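Long-range contacts in hydrazine synthase subunit alpha (PDB 5C2V), which catalyses the second half-reaction of the hydrazine synthase complex, condensing hydroxylamine received from the gamma subunit with ammonia to give hydrazine: residues W15-M21 against Y392-W396; D219-L225 against W545-R549; I465-Q469 against L638-T643. All coordinates share one frame. Residue numbers count along the deposited sequence, not the author numbering.

Contact 1. Residues W15-M21 against Y392-W396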
loop_
_atom_site.group_PDB
_atom_site.type_symbol
_atom_site.label_atom_id
_atom_site.label_comp_id
_atom_site.label_asym_id
_atom_site.label_seq_id
_atom_site.Cartn_x
_atom_site.Cartn_y
_atom_site.Cartn_z
ATOM N N TRP D 15 30.547 27.290 21.301
ATOM C CA TRP D 15 29.406 27.241 22.211
ATOM C C TRP D 15 28.070 27.223 21.468
ATOM O O TRP D 15 27.025 26.971 22.067
ATOM C CB TRP D 15 29.446 28.420 23.187
ATOM C CG TRP D 15 29.467 29.772 22.534
ATOM C CD1 TRP D 15 30.567 30.520 22.234
ATOM C CD2 TRP D 15 28.333 30.541 22.112
ATOM N NE1 TRP D 15 30.190 31.703 21.648
ATOM C CE2 TRP D 15 28.824 31.741 21.562
ATOM C CE3 TRP D 15 26.950 30.330 22.144
ATOM C CZ2 TRP D 15 27.982 32.727 21.047
ATOM C CZ3 TRP D 15 26.117 31.310 21.634
ATOM C CH2 TRP D 15 26.636 32.492 21.093
ATOM N N THR D 16 28.107 27.496 20.168
ATOM C CA THR D 16 26.903 27.452 19.346
ATOM C C THR D 16 26.597 26.035 18.873
ATOM O O THR D 16 25.485 25.744 18.437
ATOM C CB THR D 16 27.019 28.364 18.115
ATOM O OG1 THR D 16 28.158 27.973 17.339
ATOM C CG2 THR D 16 27.172 29.814 18.540
ATOM N N ASP D 17 27.587 25.153 18.964
ATOM C CA ASP D 17 27.408 23.777 18.528
ATOM C C ASP D 17 26.961 22.933 19.714
ATOM O O ASP D 17 27.746 22.644 20.613
ATOM C CB ASP D 17 28.707 23.236 17.922
ATOM C CG ASP D 17 28.607 21.780 17.507
ATOM O OD1 ASP D 17 27.480 21.291 17.285
ATOM O OD2 ASP D 17 29.666 21.126 17.389
ATOM N N TYR D 18 25.699 22.518 19.693
ATOM C CA TYR D 18 25.090 21.844 20.834
ATOM C C TYR D 18 25.655 20.445 21.031
ATOM O O TYR D 18 26.113 20.095 22.120
ATOM C CB TYR D 18 23.570 21.779 20.662
ATOM C CG TYR D 18 22.884 20.792 21.580
ATOM C CD1 TYR D 18 22.557 19.515 21.141
ATOM C CD2 TYR D 18 22.564 21.136 22.887
ATOM C CE1 TYR D 18 21.933 18.609 21.976
ATOM C CE2 TYR D 18 21.937 20.236 23.730
ATOM C CZ TYR D 18 21.626 18.975 23.268
ATOM O OH TYR D 18 21.002 18.075 24.101
ATOM N N SER D 19 25.620 19.648 19.968
ATOM C CA SER D 19 26.127 18.284 20.011
ATOM C C SER D 19 27.630 18.267 20.261
ATOM O O SER D 19 28.172 17.285 20.766
ATOM C CB SER D 19 25.795 17.551 18.710
ATOM O OG SER D 19 26.246 18.285 17.586
ATOM N N GLY D 20 28.298 19.360 19.905
ATOM C CA GLY D 20 29.722 19.493 20.145
ATOM C C GLY D 20 30.037 19.806 21.594
ATOM O O GLY D 20 30.958 19.233 22.175
ATOM N N MET D 21 29.267 20.718 22.180
ATOM C CA MET D 21 29.461 21.099 23.574
ATOM C C MET D 21 29.057 19.973 24.517
ATOM O O MET D 21 29.680 19.776 25.559
ATOM C CB MET D 21 28.665 22.365 23.908
ATOM C CG MET D 21 29.133 23.615 23.181
ATOM S SD MET D 21 30.773 24.169 23.678
ATOM C CE MET D 21 30.451 24.722 25.351
ATOM N N TYR D 392 24.214 19.755 28.325
ATOM C CA TYR D 392 24.293 21.087 27.746
ATOM C C TYR D 392 22.886 21.590 27.454
ATOM O O TYR D 392 21.986 20.802 27.164
ATOM C CB TYR D 392 25.140 21.082 26.474
ATOM C CG TYR D 392 25.566 22.462 26.029
ATOM C CD1 TYR D 392 26.597 23.131 26.677
ATOM C CD2 TYR D 392 24.941 23.095 24.964
ATOM C CE1 TYR D 392 26.993 24.392 26.277
ATOM C CE2 TYR D 392 25.331 24.358 24.556
ATOM C CZ TYR D 392 26.357 25.001 25.216
ATOM O OH TYR D 392 26.749 26.257 24.814
ATOM N N LYS D 393 22.694 22.901 27.537
ATOM C CA LYS D 393 21.374 23.482 27.334
ATOM C C LYS D 393 21.172 23.944 25.896
ATOM O O LYS D 393 22.008 24.661 25.344
ATOM C CB LYS D 393 21.153 24.654 28.291
ATOM C CG LYS D 393 20.998 24.241 29.744
ATOM C CD LYS D 393 20.941 25.456 30.655
ATOM C CE LYS D 393 20.876 25.048 32.117
ATOM N NZ LYS D 393 20.244 26.101 32.960
ATOM N N PRO D 394 20.059 23.522 25.281
ATOM C CA PRO D 394 19.689 23.964 23.933
ATOM C C PRO D 394 19.223 25.415 23.928
ATOM O O PRO D 394 18.844 25.945 24.971
ATOM C CB PRO D 394 18.540 23.021 23.550
ATOM C CG PRO D 394 18.613 21.885 24.524
ATOM C CD PRO D 394 19.146 22.483 25.784
ATOM N N ARG D 395 19.253 26.040 22.757
ATOM C CA ARG D 395 18.821 27.423 22.607
ATOM C C ARG D 395 17.341 27.572 22.943
ATOM O O ARG D 395 16.545 26.675 22.664
ATOM C CB ARG D 395 19.090 27.900 21.179
ATOM C CG ARG D 395 20.490 27.568 20.695
ATOM C CD ARG D 395 20.588 27.575 19.181
ATOM N NE ARG D 395 21.895 27.099 18.736
ATOM C CZ ARG D 395 22.536 27.561 17.667
ATOM N NH1 ARG D 395 21.988 28.513 16.925
ATOM N NH2 ARG D 395 23.722 27.070 17.340
ATOM N N TRP D 396 16.974 28.694 23.553
ATOM C CA TRP D 396 15.567 28.958 23.825
ATOM C C TRP D 396 15.030 30.005 22.854
ATOM O O TRP D 396 15.582 31.098 22.723
ATOM C CB TRP D 396 15.353 29.391 25.281
ATOM C CG TRP D 396 15.927 30.723 25.654
ATOM C CD1 TRP D 396 17.215 30.990 26.015
ATOM C CD2 TRP D 396 15.222 31.970 25.729
ATOM N NE1 TRP D 396 17.360 32.327 26.298
ATOM C CE2 TRP D 396 16.151 32.950 26.131
ATOM C CE3 TRP D 396 13.899 32.352 25.491
ATOM C CZ2 TRP D 396 15.798 34.288 26.298
ATOM C CZ3 TRP D 396 13.551 33.680 25.657
ATOM C CH2 TRP D 396 14.496 34.632 26.058
#
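This is a loop-to-helix-start contact in the N-terminal domain: residues 392-396, in the loop after strand 381-387, fold against the entry into helix 18-25, at the face where the gamma subunit docks. Tyr392 does most of the work. Its CA-to-CB bond points at the other segment, and one ring face receives Met21, whose CB stands 3.5 Å from the Tyr392 ring centroid and 10° off the normal, a CH-pi contact. The all-m side chain of Met21 sets SD 5.2 Å from the same centroid in an oblique Met-aromatic contact. At the ring edge Tyr18 CD2 lies 3.7 Å from Tyr392 CD2, and Tyr18 CE2 also reaches Pro394 CG at 3.8 Å, so the Tyr18 ring meets the loop largely by its edge. Two bonds then tie side chains to the backbone just ahead of the helix: Tyr392 OH donates weakly to Trp15 O (2.9 Å), and Arg395 NH2 to Thr16 O at a very short 2.5 Å. Arg395 NH2 has a second partner in Ala54 O of the gamma subunit, while Lys393 O accepts from Arg20 of that subunit; Arg395 is thus shared between an intrachain bond and the subunit interface. Asp17 faces away from the loop. It occupies the N-cap position, its OD1 accepting a weak capping bond from Gly20 N (3.4 Å), and Met21 N bonds to Asp17 O (2.9 Å) in the first helical turn. The arrangement is that of an N-capped helix start whose flank is covered by an aromatic residue from a distant loop.

Contact 2. Residues D219-L225 against W545-R549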
loop_
_atom_site.group_PDB
_atom_site.type_symbol
_atom_site.label_atom_id
_atom_site.label_comp_id
_atom_site.label_asym_id
_atom_site.label_seq_id
_atom_site.Cartn_x
_atom_site.Cartn_y
_atom_site.Cartn_z
ATOM N N ASP D 219 0.201 25.609 30.144
ATOM C CA ASP D 219 -0.377 26.097 28.896
ATOM C C ASP D 219 -0.323 24.998 27.836
ATOM O O ASP D 219 0.666 24.272 27.743
ATOM C CB ASP D 219 0.365 27.347 28.413
ATOM C CG ASP D 219 -0.157 27.860 27.085
ATOM O OD1 ASP D 219 -1.392 27.890 26.899
ATOM O OD2 ASP D 219 0.669 28.232 26.225
ATOM N N GLN D 220 -1.380 24.877 27.038
ATOM C CA GLN D 220 -1.456 23.815 26.035
ATOM C C GLN D 220 -0.932 24.284 24.681
ATOM O O GLN D 220 -1.547 25.125 24.025
ATOM C CB GLN D 220 -2.898 23.322 25.895
ATOM C CG GLN D 220 -3.071 22.170 24.921
ATOM C CD GLN D 220 -4.513 21.725 24.800
ATOM O OE1 GLN D 220 -5.382 22.182 25.544
ATOM N NE2 GLN D 220 -4.779 20.828 23.858
ATOM N N ILE D 221 0.209 23.738 24.270
ATOM C CA ILE D 221 0.854 24.165 23.031
ATOM C C ILE D 221 0.486 23.352 21.781
ATOM O O ILE D 221 0.778 23.778 20.664
ATOM C CB ILE D 221 2.384 24.132 23.185
ATOM C CG1 ILE D 221 2.862 22.695 23.416
ATOM C CG2 ILE D 221 2.817 25.035 24.328
ATOM C CD1 ILE D 221 4.354 22.574 23.623
ATOM N N THR D 222 -0.154 22.198 21.960
ATOM C CA THR D 222 -0.522 21.346 20.823
ATOM C C THR D 222 -1.980 20.911 20.913
ATOM O O THR D 222 -2.420 20.406 21.937
ATOM C CB THR D 222 0.368 20.090 20.723
ATOM O OG1 THR D 222 0.195 19.278 21.892
ATOM C CG2 THR D 222 1.834 20.473 20.576
ATOM N N TYR D 223 -2.734 21.175 19.853
ATOM C CA TYR D 223 -4.174 20.925 19.831
ATOM C C TYR D 223 -4.673 19.684 19.067
ATOM O O TYR D 223 -5.879 19.531 18.871
ATOM C CB TYR D 223 -4.863 22.197 19.351
ATOM C CG TYR D 223 -4.667 23.264 20.401
ATOM C CD1 TYR D 223 -3.606 24.158 20.327
ATOM C CD2 TYR D 223 -5.488 23.316 21.518
ATOM C CE1 TYR D 223 -3.402 25.107 21.310
ATOM C CE2 TYR D 223 -5.295 24.261 22.504
ATOM C CZ TYR D 223 -4.251 25.153 22.397
ATOM O OH TYR D 223 -4.059 26.094 23.381
ATOM N N ASN D 224 -3.755 18.824 18.625
ATOM C CA ASN D 224 -4.101 17.611 17.869
ATOM C C ASN D 224 -5.215 16.778 18.516
ATOM O O ASN D 224 -5.220 16.561 19.727
ATOM C CB ASN D 224 -2.855 16.732 17.699
ATOM C CG ASN D 224 -3.059 15.593 16.705
ATOM O OD1 ASN D 224 -4.165 15.355 16.223
ATOM N ND2 ASN D 224 -1.980 14.873 16.410
ATOM N N LEU D 225 -6.155 16.321 17.689
ATOM C CA LEU D 225 -7.292 15.530 18.160
ATOM C C LEU D 225 -6.893 14.101 18.517
ATOM O O LEU D 225 -7.649 13.383 19.173
ATOM C CB LEU D 225 -8.405 15.512 17.110
ATOM C CG LEU D 225 -9.336 16.726 17.115
ATOM C CD1 LEU D 225 -10.410 16.598 16.048
ATOM C CD2 LEU D 225 -9.964 16.898 18.487
ATOM N N TRP D 545 -4.094 17.854 11.462
ATOM C CA TRP D 545 -4.659 18.823 12.386
ATOM C C TRP D 545 -3.697 19.976 12.639
ATOM O O TRP D 545 -2.615 19.799 13.200
ATOM C CB TRP D 545 -5.056 18.141 13.693
ATOM C CG TRP D 545 -6.154 17.145 13.486
ATOM C CD1 TRP D 545 -6.060 15.787 13.574
ATOM C CD2 TRP D 545 -7.508 17.430 13.117
ATOM N NE1 TRP D 545 -7.277 15.209 13.301
ATOM C CE2 TRP D 545 -8.182 16.197 13.015
ATOM C CE3 TRP D 545 -8.218 18.610 12.870
ATOM C CZ2 TRP D 545 -9.531 16.110 12.679
ATOM C CZ3 TRP D 545 -9.557 18.521 12.536
ATOM C CH2 TRP D 545 -10.199 17.279 12.442
ATOM N N ALA D 546 -4.112 21.161 12.206
ATOM C CA ALA D 546 -3.315 22.370 12.341
ATOM C C ALA D 546 -3.885 23.238 13.452
ATOM O O ALA D 546 -5.083 23.198 13.726
ATOM C CB ALA D 546 -3.275 23.136 11.027
ATOM N N TYR D 547 -3.018 23.993 14.112
ATOM C CA TYR D 547 -3.446 24.855 15.204
ATOM C C TYR D 547 -2.620 26.132 15.257
ATOM O O TYR D 547 -1.410 26.114 15.034
ATOM C CB TYR D 547 -3.357 24.108 16.536
ATOM C CG TYR D 547 -2.045 23.383 16.739
ATOM C CD1 TYR D 547 -1.872 22.082 16.284
ATOM C CD2 TYR D 547 -0.981 24.001 17.378
ATOM C CE1 TYR D 547 -0.675 21.417 16.463
ATOM C CE2 TYR D 547 0.220 23.343 17.563
ATOM C CZ TYR D 547 0.366 22.052 17.103
ATOM O OH TYR D 547 1.561 21.392 17.284
ATOM N N LEU D 548 -3.285 27.242 15.552
ATOM C CA LEU D 548 -2.610 28.524 15.685
ATOM C C LEU D 548 -2.637 28.992 17.131
ATOM O O LEU D 548 -3.666 28.903 17.798
ATOM C CB LEU D 548 -3.262 29.576 14.782
ATOM C CG LEU D 548 -3.197 29.365 13.269
ATOM C CD1 LEU D 548 -4.078 30.380 12.555
ATOM C CD2 LEU D 548 -1.762 29.454 12.772
ATOM N N ARG D 549 -1.503 29.476 17.620
ATOM C CA ARG D 549 -1.476 30.141 18.915
ATOM C C ARG D 549 -2.088 31.528 18.741
ATOM O O ARG D 549 -2.148 32.035 17.621
ATOM C CB ARG D 549 -0.048 30.223 19.465
ATOM C CG ARG D 549 0.612 28.873 19.733
ATOM C CD ARG D 549 -0.343 27.880 20.390
ATOM N NE ARG D 549 -0.970 28.407 21.601
ATOM C CZ ARG D 549 -0.450 28.313 22.820
ATOM N NH1 ARG D 549 0.717 27.711 23.003
ATOM N NH2 ARG D 549 -1.098 28.822 23.857
#
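A folded arginine and three aromatic rings shape this buried contact, in which residues 219-225, leaving strand 216-220, run roughly antiparallel (162°) to the middle-domain loop 545-549. Arg549 is m at chi1, chi2 and chi3, so its chain curls back to bring the guanidinium to Asp219, whose t rotamer meets it with both oxygens: NH2 to OD2 at 3.0 Å, NH1 to OD2 at 3.3 Å, and a weaker NH2 to OD1 bond at 3.2 Å. Gln220 O lies over one face of that guanidinium, 3.6 Å from Arg549 CZ. Tyr547, in the p rotamer and with its side chain about 8 Å from a heme c, turns one ring face to the backbone of Thr222 and Tyr223. Thr222 CA sits 4.2 Å from the Tyr547 ring centroid in a CH-pi contact, and the m rotamer of Tyr223 turns its ring edge to that face in an offset edge-to-face pair, centroids 6.0 Å apart. Tyr547 OH bonds Asp262. At the far end Trp545 (m) offers an indole face to Leu225 CD1, 3.7 Å from the centroid of the six-membered ring, while NE1 bonds Glu178. The acid-arginine pair does not stand alone: Asp219 also bridges Arg189, and Arg549 bridges Asp524 and bonds Asp265 O. Such a charge network beside packed aromatic rings implies that the N-terminal propeller domain and the middle domain are held together by compensated charges as well as by apolar packing.

Contact 3. Residues I465-Q469 against L638-T643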
loop_
_atom_site.group_PDB
_atom_site.type_symbol
_atom_site.label_atom_id
_atom_site.label_comp_id
_atom_site.label_asym_id
_atom_site.label_seq_id
_atom_site.Cartn_x
_atom_site.Cartn_y
_atom_site.Cartn_z
ATOM N N ILE D 465 -12.344 24.003 8.197
ATOM C CA ILE D 465 -13.114 23.067 9.008
ATOM C C ILE D 465 -12.480 22.861 10.383
ATOM O O ILE D 465 -11.269 22.678 10.484
ATOM C CB ILE D 465 -13.222 21.698 8.297
ATOM C CG1 ILE D 465 -13.979 21.837 6.975
ATOM C CG2 ILE D 465 -13.882 20.661 9.194
ATOM C CD1 ILE D 465 -13.983 20.574 6.140
ATOM N N GLN D 466 -13.294 22.886 11.435
ATOM C CA GLN D 466 -12.800 22.624 12.786
ATOM C C GLN D 466 -13.237 21.257 13.300
ATOM O O GLN D 466 -14.430 20.953 13.349
ATOM C CB GLN D 466 -13.270 23.705 13.758
ATOM C CG GLN D 466 -12.819 23.475 15.193
ATOM C CD GLN D 466 -13.362 24.515 16.151
ATOM O OE1 GLN D 466 -13.884 25.549 15.734
ATOM N NE2 GLN D 466 -13.240 24.246 17.446
ATOM N N GLY D 467 -12.266 20.435 13.680
ATOM C CA GLY D 467 -12.549 19.135 14.257
ATOM C C GLY D 467 -13.128 19.213 15.656
ATOM O O GLY D 467 -12.568 19.868 16.535
ATOM N N TYR D 468 -14.254 18.537 15.864
ATOM C CA TYR D 468 -14.861 18.455 17.186
ATOM C C TYR D 468 -14.416 17.181 17.887
ATOM O O TYR D 468 -14.512 16.089 17.325
ATOM C CB TYR D 468 -16.387 18.494 17.096
ATOM C CG TYR D 468 -16.949 19.733 16.439
ATOM C CD1 TYR D 468 -16.250 20.935 16.457
ATOM C CD2 TYR D 468 -18.183 19.702 15.803
ATOM C CE1 TYR D 468 -16.766 22.068 15.856
ATOM C CE2 TYR D 468 -18.705 20.829 15.201
ATOM C CZ TYR D 468 -17.994 22.009 15.230
ATOM O OH TYR D 468 -18.515 23.132 14.630
ATOM N N GLN D 469 -13.926 17.325 19.113
ATOM C CA GLN D 469 -13.525 16.173 19.905
ATOM C C GLN D 469 -14.747 15.316 20.208
ATOM O O GLN D 469 -15.849 15.836 20.376
ATOM C CB GLN D 469 -12.846 16.617 21.202
ATOM C CG GLN D 469 -12.235 15.484 22.009
ATOM C CD GLN D 469 -11.043 14.844 21.320
ATOM O OE1 GLN D 469 -9.906 15.285 21.489
ATOM N NE2 GLN D 469 -11.297 13.795 20.547
ATOM N N LEU D 638 -17.969 30.120 19.520
ATOM C CA LEU D 638 -18.008 28.662 19.442
ATOM C C LEU D 638 -19.435 28.136 19.532
ATOM O O LEU D 638 -19.762 27.098 18.957
ATOM C CB LEU D 638 -17.154 28.044 20.551
ATOM C CG LEU D 638 -15.644 28.263 20.458
ATOM C CD1 LEU D 638 -14.935 27.608 21.633
ATOM C CD2 LEU D 638 -15.108 27.728 19.140
ATOM N N ASP D 639 -20.272 28.861 20.264
ATOM C CA ASP D 639 -21.678 28.513 20.419
ATOM C C ASP D 639 -22.379 28.476 19.064
ATOM O O ASP D 639 -23.183 27.587 18.788
ATOM C CB ASP D 639 -22.363 29.521 21.351
ATOM C CG ASP D 639 -23.670 29.005 21.927
ATOM O OD1 ASP D 639 -24.390 28.259 21.231
ATOM O OD2 ASP D 639 -23.981 29.354 23.085
ATOM N N LYS D 640 -22.058 29.451 18.221
ATOM C CA LYS D 640 -22.779 29.668 16.973
ATOM C C LYS D 640 -22.116 29.064 15.729
ATOM O O LYS D 640 -22.611 29.247 14.617
ATOM C CB LYS D 640 -22.987 31.170 16.777
ATOM C CG LYS D 640 -23.443 31.863 18.052
ATOM C CD LYS D 640 -23.572 33.363 17.884
ATOM C CE LYS D 640 -24.826 33.724 17.115
ATOM N NZ LYS D 640 -25.047 35.196 17.108
ATOM N N GLN D 641 -21.001 28.359 15.908
ATOM C CA GLN D 641 -20.285 27.770 14.775
ATOM C C GLN D 641 -21.145 26.736 14.046
ATOM O O GLN D 641 -21.689 25.819 14.660
ATOM C CB GLN D 641 -18.973 27.130 15.236
ATOM C CG GLN D 641 -18.010 26.816 14.097
ATOM C CD GLN D 641 -16.725 26.169 14.577
ATOM O OE1 GLN D 641 -16.749 25.200 15.334
ATOM N NE2 GLN D 641 -15.592 26.707 14.137
ATOM N N ARG D 642 -21.251 26.889 12.728
ATOM C CA ARG D 642 -22.177 26.094 11.926
ATOM C C ARG D 642 -21.585 24.775 11.434
ATOM O O ARG D 642 -20.417 24.706 11.050
ATOM C CB ARG D 642 -22.663 26.914 10.726
ATOM C CG ARG D 642 -23.761 26.247 9.911
ATOM C CD ARG D 642 -24.208 27.127 8.754
ATOM N NE ARG D 642 -23.156 27.307 7.756
ATOM C CZ ARG D 642 -23.040 26.575 6.653
ATOM N NH1 ARG D 642 -23.914 25.610 6.400
ATOM N NH2 ARG D 642 -22.052 26.809 5.799
ATOM N N THR D 643 -22.411 23.732 11.453
ATOM C CA THR D 643 -22.053 22.436 10.888
ATOM C C THR D 643 -23.241 21.871 10.117
ATOM O O THR D 643 -24.353 22.390 10.213
ATOM C CB THR D 643 -21.627 21.429 11.970
ATOM O OG1 THR D 643 -21.002 20.296 11.354
ATOM C CG2 THR D 643 -22.835 20.964 12.771
HETATM O O HOH W 1 -21.197 22.769 14.985
#
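The cytochrome c-type C-terminal domain here meets the antiparallel sheet of the middle domain: a loop leading to helix 646-657 touches the end of strand 461-467. At the start of the loop, exposed Leu638 makes a marginal approach, its CD2 4.2 Å from Gln466 OE1, while its side chain also rests on Leu522. Gln641 then points at the strand and supplies the main link. Its amide bonds twice, NE2 donating to Gln466 OE1 (2.6 Å) and OE1 accepting from Tyr468 OH (2.8 Å), so one glutamine joins two residues whose side chains both point toward the loop. Arg642 turns away to a salt bridge with Glu759. Thr643 points back, its CB 4.4 Å from Tyr468 CE2 at the ring edge, and its hydroxyl bonds Arg503 O on the neighbouring strand. The tyrosine-glutamine link is doubled by a water that donates to both Tyr468 OH (2.7 Å) and Gln641 O (3.1 Å).

Contacts 2 and 3 adjoin, their centres about 15 Å apart: Leu225 CD2 of contact 2 lies 3.4 Å from Gln469 OE1 of contact 3, while Trp545 CH2 against Gly467 CA, at 3.5 Å, is packing within the middle domain. Contact 2 is the innermost, about 7 Å from the chain centre, and combines a salt bridge with aromatic faces. Contact 3, farther out and only partly buried, relies on neutral amide and hydroxyl bonds plus a water. Contact 1 stands apart, about 43 Å from contact 3 between centres and on the opposite side of the chain centre. Also partly buried, it is the one touched by another subunit, and combines aromatic packing with bonds to backbone carbonyls.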